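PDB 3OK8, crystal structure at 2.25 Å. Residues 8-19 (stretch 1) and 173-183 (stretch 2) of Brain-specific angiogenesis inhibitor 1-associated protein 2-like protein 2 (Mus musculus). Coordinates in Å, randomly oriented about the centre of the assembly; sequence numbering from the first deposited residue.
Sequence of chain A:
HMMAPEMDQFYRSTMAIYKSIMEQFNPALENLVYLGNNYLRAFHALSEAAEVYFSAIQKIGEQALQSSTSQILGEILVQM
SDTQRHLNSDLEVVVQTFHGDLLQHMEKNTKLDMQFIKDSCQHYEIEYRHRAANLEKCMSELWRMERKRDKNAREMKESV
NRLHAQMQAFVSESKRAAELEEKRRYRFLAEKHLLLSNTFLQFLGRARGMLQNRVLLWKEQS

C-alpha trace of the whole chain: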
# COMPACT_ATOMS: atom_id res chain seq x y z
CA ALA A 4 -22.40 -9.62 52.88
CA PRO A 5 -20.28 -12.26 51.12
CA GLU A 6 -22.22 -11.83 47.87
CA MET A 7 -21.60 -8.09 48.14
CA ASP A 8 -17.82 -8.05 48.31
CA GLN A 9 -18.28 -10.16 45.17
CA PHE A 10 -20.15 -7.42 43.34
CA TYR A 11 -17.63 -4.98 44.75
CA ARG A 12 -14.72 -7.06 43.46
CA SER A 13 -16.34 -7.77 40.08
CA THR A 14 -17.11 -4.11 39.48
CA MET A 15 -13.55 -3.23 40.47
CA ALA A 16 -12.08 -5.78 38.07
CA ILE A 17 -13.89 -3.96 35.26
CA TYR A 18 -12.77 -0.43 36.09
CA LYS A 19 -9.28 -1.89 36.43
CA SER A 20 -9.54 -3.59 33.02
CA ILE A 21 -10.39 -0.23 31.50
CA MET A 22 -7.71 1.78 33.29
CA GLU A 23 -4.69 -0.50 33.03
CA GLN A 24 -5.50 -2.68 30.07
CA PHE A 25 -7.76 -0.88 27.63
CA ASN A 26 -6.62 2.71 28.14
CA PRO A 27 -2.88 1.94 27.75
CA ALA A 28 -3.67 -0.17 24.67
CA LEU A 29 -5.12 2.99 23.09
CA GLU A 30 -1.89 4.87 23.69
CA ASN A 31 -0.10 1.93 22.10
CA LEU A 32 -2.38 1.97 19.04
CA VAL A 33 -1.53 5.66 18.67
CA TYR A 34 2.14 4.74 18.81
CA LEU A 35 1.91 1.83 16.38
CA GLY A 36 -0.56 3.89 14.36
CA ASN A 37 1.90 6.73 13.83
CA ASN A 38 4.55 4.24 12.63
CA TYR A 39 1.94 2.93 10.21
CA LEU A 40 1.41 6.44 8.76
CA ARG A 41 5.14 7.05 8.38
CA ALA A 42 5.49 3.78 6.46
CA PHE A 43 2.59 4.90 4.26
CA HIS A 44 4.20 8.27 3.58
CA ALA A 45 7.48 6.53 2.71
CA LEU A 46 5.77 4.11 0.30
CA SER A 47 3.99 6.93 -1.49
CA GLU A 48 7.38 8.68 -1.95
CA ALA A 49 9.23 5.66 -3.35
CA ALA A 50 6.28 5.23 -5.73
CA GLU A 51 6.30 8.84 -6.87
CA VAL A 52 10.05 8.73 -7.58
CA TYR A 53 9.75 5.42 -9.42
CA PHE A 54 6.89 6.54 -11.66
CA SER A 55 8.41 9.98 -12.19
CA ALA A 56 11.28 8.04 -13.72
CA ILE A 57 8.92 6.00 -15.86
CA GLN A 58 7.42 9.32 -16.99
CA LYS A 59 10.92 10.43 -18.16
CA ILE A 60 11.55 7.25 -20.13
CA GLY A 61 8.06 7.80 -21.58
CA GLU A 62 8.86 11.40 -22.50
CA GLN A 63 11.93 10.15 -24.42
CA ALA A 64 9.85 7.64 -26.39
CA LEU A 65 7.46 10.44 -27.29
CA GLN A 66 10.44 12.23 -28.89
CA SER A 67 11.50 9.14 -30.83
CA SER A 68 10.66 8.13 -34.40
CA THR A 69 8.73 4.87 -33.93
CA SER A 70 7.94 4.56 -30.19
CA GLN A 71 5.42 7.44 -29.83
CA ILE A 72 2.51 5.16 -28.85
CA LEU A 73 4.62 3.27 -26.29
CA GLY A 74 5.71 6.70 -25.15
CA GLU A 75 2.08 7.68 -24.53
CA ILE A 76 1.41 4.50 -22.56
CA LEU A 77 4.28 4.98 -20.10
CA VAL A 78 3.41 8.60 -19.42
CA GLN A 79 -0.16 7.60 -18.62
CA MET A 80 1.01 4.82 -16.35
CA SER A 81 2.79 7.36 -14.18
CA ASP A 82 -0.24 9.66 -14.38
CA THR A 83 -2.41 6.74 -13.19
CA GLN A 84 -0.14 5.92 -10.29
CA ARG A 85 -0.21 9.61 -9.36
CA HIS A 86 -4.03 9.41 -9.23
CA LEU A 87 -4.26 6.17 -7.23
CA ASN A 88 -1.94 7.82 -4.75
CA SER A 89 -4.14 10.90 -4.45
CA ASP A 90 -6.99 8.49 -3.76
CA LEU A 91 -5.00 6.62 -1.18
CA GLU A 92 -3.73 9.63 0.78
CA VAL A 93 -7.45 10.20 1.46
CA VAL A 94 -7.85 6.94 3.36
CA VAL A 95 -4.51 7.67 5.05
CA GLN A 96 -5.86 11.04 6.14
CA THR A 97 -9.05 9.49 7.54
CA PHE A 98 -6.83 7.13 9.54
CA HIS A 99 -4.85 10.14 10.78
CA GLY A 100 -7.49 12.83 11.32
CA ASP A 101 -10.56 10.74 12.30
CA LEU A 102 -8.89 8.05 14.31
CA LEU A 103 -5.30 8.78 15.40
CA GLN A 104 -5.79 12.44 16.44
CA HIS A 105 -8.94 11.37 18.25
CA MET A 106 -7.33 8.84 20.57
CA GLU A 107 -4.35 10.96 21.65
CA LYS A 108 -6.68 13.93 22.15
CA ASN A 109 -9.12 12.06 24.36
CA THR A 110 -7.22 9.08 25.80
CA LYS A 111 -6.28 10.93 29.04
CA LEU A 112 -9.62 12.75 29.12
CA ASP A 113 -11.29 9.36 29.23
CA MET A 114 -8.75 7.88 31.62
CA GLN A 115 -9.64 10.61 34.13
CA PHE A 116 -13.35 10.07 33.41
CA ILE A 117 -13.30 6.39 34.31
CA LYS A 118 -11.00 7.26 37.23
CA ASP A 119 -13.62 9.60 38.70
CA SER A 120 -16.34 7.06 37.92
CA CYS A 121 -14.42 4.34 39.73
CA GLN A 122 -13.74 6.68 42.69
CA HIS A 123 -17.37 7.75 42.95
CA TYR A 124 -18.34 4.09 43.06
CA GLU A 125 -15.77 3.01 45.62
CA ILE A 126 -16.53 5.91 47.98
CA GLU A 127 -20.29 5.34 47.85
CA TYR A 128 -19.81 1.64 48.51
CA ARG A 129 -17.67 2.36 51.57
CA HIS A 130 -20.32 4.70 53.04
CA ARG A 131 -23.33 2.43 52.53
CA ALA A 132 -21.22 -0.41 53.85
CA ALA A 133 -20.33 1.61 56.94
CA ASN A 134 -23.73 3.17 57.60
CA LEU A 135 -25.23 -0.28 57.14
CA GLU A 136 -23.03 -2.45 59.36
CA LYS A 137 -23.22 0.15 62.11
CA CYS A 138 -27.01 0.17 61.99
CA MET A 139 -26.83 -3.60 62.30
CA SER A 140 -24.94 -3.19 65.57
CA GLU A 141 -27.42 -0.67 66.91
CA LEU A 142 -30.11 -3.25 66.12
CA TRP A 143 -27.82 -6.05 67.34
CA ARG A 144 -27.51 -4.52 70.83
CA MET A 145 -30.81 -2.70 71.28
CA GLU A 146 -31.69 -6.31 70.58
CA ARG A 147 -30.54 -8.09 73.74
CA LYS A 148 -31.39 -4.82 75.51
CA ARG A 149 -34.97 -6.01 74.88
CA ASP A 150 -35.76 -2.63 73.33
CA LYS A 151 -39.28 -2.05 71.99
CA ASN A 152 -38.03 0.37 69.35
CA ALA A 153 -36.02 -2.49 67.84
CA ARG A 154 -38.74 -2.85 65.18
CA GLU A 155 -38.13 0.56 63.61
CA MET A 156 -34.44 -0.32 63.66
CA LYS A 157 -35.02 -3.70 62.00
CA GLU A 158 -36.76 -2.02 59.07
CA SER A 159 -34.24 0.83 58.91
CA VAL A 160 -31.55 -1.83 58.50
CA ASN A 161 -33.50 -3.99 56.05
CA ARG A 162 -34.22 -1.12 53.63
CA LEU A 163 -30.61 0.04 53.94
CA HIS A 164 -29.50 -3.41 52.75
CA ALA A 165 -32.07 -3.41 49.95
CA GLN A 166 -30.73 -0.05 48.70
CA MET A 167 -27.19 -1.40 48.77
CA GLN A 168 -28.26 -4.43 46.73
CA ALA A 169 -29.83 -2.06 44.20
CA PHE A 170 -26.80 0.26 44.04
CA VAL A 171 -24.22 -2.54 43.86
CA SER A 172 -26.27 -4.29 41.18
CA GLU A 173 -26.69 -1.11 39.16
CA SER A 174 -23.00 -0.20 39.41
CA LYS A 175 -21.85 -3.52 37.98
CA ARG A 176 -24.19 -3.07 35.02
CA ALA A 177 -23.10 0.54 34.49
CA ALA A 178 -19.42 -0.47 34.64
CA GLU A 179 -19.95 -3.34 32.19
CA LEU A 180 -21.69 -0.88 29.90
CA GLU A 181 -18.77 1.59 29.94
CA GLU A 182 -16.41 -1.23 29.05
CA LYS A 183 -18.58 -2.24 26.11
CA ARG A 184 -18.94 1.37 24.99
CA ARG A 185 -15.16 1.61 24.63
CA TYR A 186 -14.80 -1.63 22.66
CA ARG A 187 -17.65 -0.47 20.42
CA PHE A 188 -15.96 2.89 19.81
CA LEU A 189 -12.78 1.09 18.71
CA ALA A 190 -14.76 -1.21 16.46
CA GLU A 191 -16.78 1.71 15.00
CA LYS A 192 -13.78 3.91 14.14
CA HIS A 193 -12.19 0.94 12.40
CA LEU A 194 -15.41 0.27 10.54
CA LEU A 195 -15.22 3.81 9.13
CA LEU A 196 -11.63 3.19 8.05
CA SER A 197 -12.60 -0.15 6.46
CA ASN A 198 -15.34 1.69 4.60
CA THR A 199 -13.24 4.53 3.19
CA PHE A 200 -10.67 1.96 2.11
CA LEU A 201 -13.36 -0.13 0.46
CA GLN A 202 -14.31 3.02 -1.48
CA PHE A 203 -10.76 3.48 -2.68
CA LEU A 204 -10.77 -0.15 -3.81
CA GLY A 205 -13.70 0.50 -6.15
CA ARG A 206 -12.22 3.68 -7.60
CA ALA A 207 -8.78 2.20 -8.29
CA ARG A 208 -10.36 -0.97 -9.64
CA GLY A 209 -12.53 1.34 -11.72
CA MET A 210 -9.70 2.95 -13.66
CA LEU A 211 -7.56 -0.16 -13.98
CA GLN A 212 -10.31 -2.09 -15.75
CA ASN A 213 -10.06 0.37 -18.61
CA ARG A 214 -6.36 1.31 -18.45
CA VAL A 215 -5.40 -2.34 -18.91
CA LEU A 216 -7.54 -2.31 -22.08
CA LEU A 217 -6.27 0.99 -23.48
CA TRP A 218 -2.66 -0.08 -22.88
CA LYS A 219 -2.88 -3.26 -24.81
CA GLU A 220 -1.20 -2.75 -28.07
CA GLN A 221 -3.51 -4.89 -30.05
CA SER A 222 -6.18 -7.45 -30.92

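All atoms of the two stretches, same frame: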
# COMPACT_ATOMS: atom_id res chain seq x y z
N ASP A 8 -19.22 -8.29 48.63
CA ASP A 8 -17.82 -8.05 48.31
C ASP A 8 -17.52 -8.65 46.94
O ASP A 8 -16.55 -8.28 46.27
CB ASP A 8 -16.88 -8.62 49.37
CG ASP A 8 -15.51 -7.94 49.37
OD1 ASP A 8 -14.50 -8.62 49.11
OD2 ASP A 8 -15.46 -6.72 49.63
N GLN A 9 -18.37 -9.59 46.51
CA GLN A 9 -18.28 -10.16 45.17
C GLN A 9 -18.61 -9.10 44.12
O GLN A 9 -17.81 -8.82 43.24
CB GLN A 9 -19.22 -11.36 45.04
CG GLN A 9 -19.71 -11.62 43.63
CD GLN A 9 -18.61 -12.12 42.71
OE1 GLN A 9 -17.55 -12.56 43.17
NE2 GLN A 9 -18.86 -12.06 41.40
N PHE A 10 -19.79 -8.52 44.22
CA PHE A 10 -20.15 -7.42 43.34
C PHE A 10 -19.06 -6.36 43.38
O PHE A 10 -18.60 -5.88 42.34
CB PHE A 10 -21.50 -6.83 43.72
CG PHE A 10 -22.66 -7.54 43.11
CD1 PHE A 10 -23.29 -7.04 41.99
CD2 PHE A 10 -23.10 -8.74 43.64
CE1 PHE A 10 -24.35 -7.70 41.41
CE2 PHE A 10 -24.17 -9.41 43.07
CZ PHE A 10 -24.80 -8.89 41.96
N TYR A 11 -18.65 -6.00 44.58
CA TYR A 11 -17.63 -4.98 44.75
C TYR A 11 -16.37 -5.34 43.99
O TYR A 11 -15.80 -4.50 43.31
CB TYR A 11 -17.26 -4.78 46.21
CG TYR A 11 -16.12 -3.82 46.37
CD1 TYR A 11 -16.36 -2.45 46.37
CD2 TYR A 11 -14.81 -4.26 46.49
CE1 TYR A 11 -15.32 -1.55 46.50
CE2 TYR A 11 -13.77 -3.37 46.62
CZ TYR A 11 -14.03 -2.02 46.62
OH TYR A 11 -13.01 -1.11 46.75
N ARG A 12 -15.93 -6.59 44.13
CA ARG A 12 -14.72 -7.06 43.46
C ARG A 12 -14.89 -7.14 41.95
O ARG A 12 -13.99 -6.78 41.20
CB ARG A 12 -14.28 -8.42 44.02
CG ARG A 12 -13.46 -8.34 45.30
CD ARG A 12 -13.60 -9.58 46.18
NE ARG A 12 -14.02 -10.77 45.44
CZ ARG A 12 -15.03 -11.57 45.81
NH1 ARG A 12 -15.71 -11.33 46.92
NH2 ARG A 12 -15.34 -12.62 45.05
N SER A 13 -16.05 -7.62 41.50
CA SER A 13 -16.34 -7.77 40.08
C SER A 13 -16.42 -6.44 39.37
O SER A 13 -15.96 -6.30 38.24
CB SER A 13 -17.65 -8.54 39.89
OG SER A 13 -17.40 -9.94 39.84
N THR A 14 -17.02 -5.45 40.02
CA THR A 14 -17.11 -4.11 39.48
C THR A 14 -15.74 -3.45 39.41
O THR A 14 -15.45 -2.66 38.51
CB THR A 14 -18.05 -3.23 40.33
OG1 THR A 14 -19.33 -3.86 40.44
CG2 THR A 14 -18.21 -1.86 39.69
N MET A 15 -14.89 -3.79 40.38
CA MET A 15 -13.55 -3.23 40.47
C MET A 15 -12.63 -3.81 39.40
O MET A 15 -11.79 -3.12 38.85
CB MET A 15 -12.98 -3.45 41.86
CG MET A 15 -13.48 -2.43 42.87
SD MET A 15 -12.72 -0.82 42.57
CE MET A 15 -14.11 0.26 42.81
N ALA A 16 -12.83 -5.10 39.11
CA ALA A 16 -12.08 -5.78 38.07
C ALA A 16 -12.31 -5.14 36.70
O ALA A 16 -11.44 -5.17 35.84
CB ALA A 16 -12.47 -7.24 38.03
N ILE A 17 -13.50 -4.57 36.52
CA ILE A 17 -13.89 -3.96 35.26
C ILE A 17 -13.31 -2.57 35.08
O ILE A 17 -12.74 -2.26 34.02
CB ILE A 17 -15.41 -3.88 35.13
CG1 ILE A 17 -15.98 -5.29 34.96
CG2 ILE A 17 -15.79 -2.97 33.97
CD1 ILE A 17 -17.50 -5.33 34.97
N TYR A 18 -13.45 -1.72 36.09
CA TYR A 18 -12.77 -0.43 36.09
C TYR A 18 -11.26 -0.59 35.96
O TYR A 18 -10.59 0.24 35.33
CB TYR A 18 -13.09 0.34 37.37
CG TYR A 18 -14.47 0.94 37.32
CD1 TYR A 18 -14.78 1.91 36.38
CD2 TYR A 18 -15.47 0.52 38.20
CE1 TYR A 18 -16.04 2.45 36.31
CE2 TYR A 18 -16.74 1.06 38.14
CZ TYR A 18 -17.02 2.03 37.19
OH TYR A 18 -18.26 2.58 37.10
N LYS A 19 -10.71 -1.65 36.54
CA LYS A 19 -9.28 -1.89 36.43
C LYS A 19 -8.89 -2.43 35.05
O LYS A 19 -7.77 -2.20 34.61
CB LYS A 19 -8.76 -2.79 37.54
CG LYS A 19 -8.39 -2.04 38.83
CD LYS A 19 -9.64 -1.55 39.59
CE LYS A 19 -9.31 -0.50 40.63
NZ LYS A 19 -8.58 -1.07 41.80
N GLU A 173 -26.64 -2.12 40.20
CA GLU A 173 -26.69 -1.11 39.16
C GLU A 173 -25.29 -0.66 38.72
O GLU A 173 -25.06 -0.37 37.55
CB GLU A 173 -27.50 0.10 39.66
CG GLU A 173 -27.43 1.32 38.76
CD GLU A 173 -28.04 1.09 37.38
OE1 GLU A 173 -29.09 0.41 37.31
OE2 GLU A 173 -27.47 1.59 36.38
N SER A 174 -24.37 -0.61 39.68
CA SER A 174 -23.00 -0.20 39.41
C SER A 174 -22.28 -1.18 38.50
O SER A 174 -21.55 -0.76 37.58
CB SER A 174 -22.22 -0.07 40.72
OG SER A 174 -22.64 1.07 41.44
N LYS A 175 -22.47 -2.47 38.78
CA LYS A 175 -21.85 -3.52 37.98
C LYS A 175 -22.33 -3.48 36.53
O LYS A 175 -21.55 -3.68 35.60
CB LYS A 175 -22.10 -4.92 38.58
CG LYS A 175 -21.22 -6.00 37.95
CD LYS A 175 -21.53 -7.37 38.50
CE LYS A 175 -20.57 -8.43 37.97
NZ LYS A 175 -20.39 -9.57 38.93
N ARG A 176 -23.62 -3.23 36.35
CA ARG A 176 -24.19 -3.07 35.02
C ARG A 176 -23.64 -1.82 34.34
O ARG A 176 -23.22 -1.86 33.18
CB ARG A 176 -25.71 -3.03 35.11
CG ARG A 176 -26.40 -2.48 33.88
CD ARG A 176 -27.75 -1.85 34.25
NE ARG A 176 -28.20 -0.92 33.21
CZ ARG A 176 -27.64 0.26 32.96
NH1 ARG A 176 -28.11 1.03 32.00
NH2 ARG A 176 -26.59 0.66 33.67
N ALA A 177 -23.62 -0.70 35.06
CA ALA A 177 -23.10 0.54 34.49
C ALA A 177 -21.61 0.45 34.13
O ALA A 177 -21.15 1.06 33.16
CB ALA A 177 -23.37 1.70 35.42
N ALA A 178 -20.84 -0.31 34.91
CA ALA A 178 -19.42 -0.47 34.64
C ALA A 178 -19.17 -1.39 33.44
O ALA A 178 -18.27 -1.13 32.63
CB ALA A 178 -18.69 -1.00 35.87
N GLU A 179 -19.96 -2.46 33.36
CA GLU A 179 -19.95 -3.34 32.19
C GLU A 179 -20.25 -2.54 30.93
O GLU A 179 -19.60 -2.72 29.89
CB GLU A 179 -21.03 -4.41 32.31
CG GLU A 179 -20.63 -5.66 33.07
CD GLU A 179 -21.80 -6.64 33.23
OE1 GLU A 179 -22.96 -6.17 33.36
OE2 GLU A 179 -21.56 -7.86 33.23
N LEU A 180 -21.25 -1.68 31.03
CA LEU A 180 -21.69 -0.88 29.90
C LEU A 180 -20.55 0.00 29.37
O LEU A 180 -20.28 0.01 28.17
CB LEU A 180 -22.90 -0.03 30.28
CG LEU A 180 -23.66 0.64 29.13
CD1 LEU A 180 -23.94 -0.34 27.99
CD2 LEU A 180 -24.96 1.22 29.64
N GLU A 181 -19.91 0.74 30.27
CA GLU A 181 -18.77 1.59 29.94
C GLU A 181 -17.68 0.82 29.20
O GLU A 181 -17.07 1.32 28.25
CB GLU A 181 -18.18 2.20 31.21
CG GLU A 181 -19.10 3.21 31.88
CD GLU A 181 -19.40 4.41 31.00
OE1 GLU A 181 -20.60 4.66 30.73
OE2 GLU A 181 -18.45 5.12 30.59
N GLU A 182 -17.40 -0.38 29.68
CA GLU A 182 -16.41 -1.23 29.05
C GLU A 182 -16.82 -1.51 27.62
O GLU A 182 -16.03 -1.33 26.68
CB GLU A 182 -16.27 -2.53 29.81
CG GLU A 182 -15.33 -3.53 29.19
CD GLU A 182 -15.12 -4.73 30.08
OE1 GLU A 182 -16.04 -5.57 30.17
OE2 GLU A 182 -14.04 -4.81 30.72
N LYS A 183 -18.07 -1.94 27.45
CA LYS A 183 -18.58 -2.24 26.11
C LYS A 183 -18.58 -1.01 25.21
O LYS A 183 -18.29 -1.12 24.01
CB LYS A 183 -19.99 -2.84 26.17
CG LYS A 183 -20.53 -3.27 24.82
CD LYS A 183 -21.88 -3.98 24.91
CE LYS A 183 -22.16 -4.81 23.66
NZ LYS A 183 -23.47 -5.51 23.68
O HOH W 1 -20.39 1.50 38.44

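Both stretches are helical throughout, and each helix extends beyond its stretch at both ends. They run nearly parallel, with 17° between their axes and a closest approach of 9.2 Å. The backbones come nearest at Thr14 and Lys175, whose CA atoms are 5.0 Å apart. No direct hydrogen bond crosses the interface. Packing holds it together, aided by one bridging water, and about 500 Å² of surface is buried.

Along stretch 1, Asp8 makes no contact with stretch 2. Gln9 makes a slight contact, with its NE2 3.8 Å from Lys175 NZ. Phe10 follows. Its CD1 lies 3.9 Å from Lys175 CD, so the aliphatic part of the lysine packs against the ring obliquely. The ammonium stands farther off, with Lys175 NZ 5.1 Å from the centroid of the Phe10 ring, and any cation-pi attraction is weak at most.

Tyr11 and Arg12 do not reach stretch 2. Ser13 points toward it, and its CB is 3.1 Å from Lys175 NZ. Ser13 OG is equally near Lys175 NZ, at 3.1 Å, but the angle is poor for a hydrogen bond. Lys175, extended with all four chi angles t, is thus a knob in a hole formed by Gln9, Phe10, Ser13 and Thr14.

Thr14 is buried. Its OG1 lies 3.5 Å from Lys175 CB, while its methyl CG2 meets Ala178 CB at 3.9 Å.

Ile17 points toward stretch 2 and gives up the most area of any stretch 1 residue. Its CG2 is 4.0 Å from Ala178 CB, and its CD1 lies 3.7 Å from Glu179 CG, a contact with the aliphatic part of that acid.

Tyr18 starts away from stretch 2, but its ring comes back. Its CE2 packs 3.6 Å from Ala178 CB. Water 1 links Tyr18 OH to Ser174 O, at 2.7 Å from each, and donates to the carbonyl.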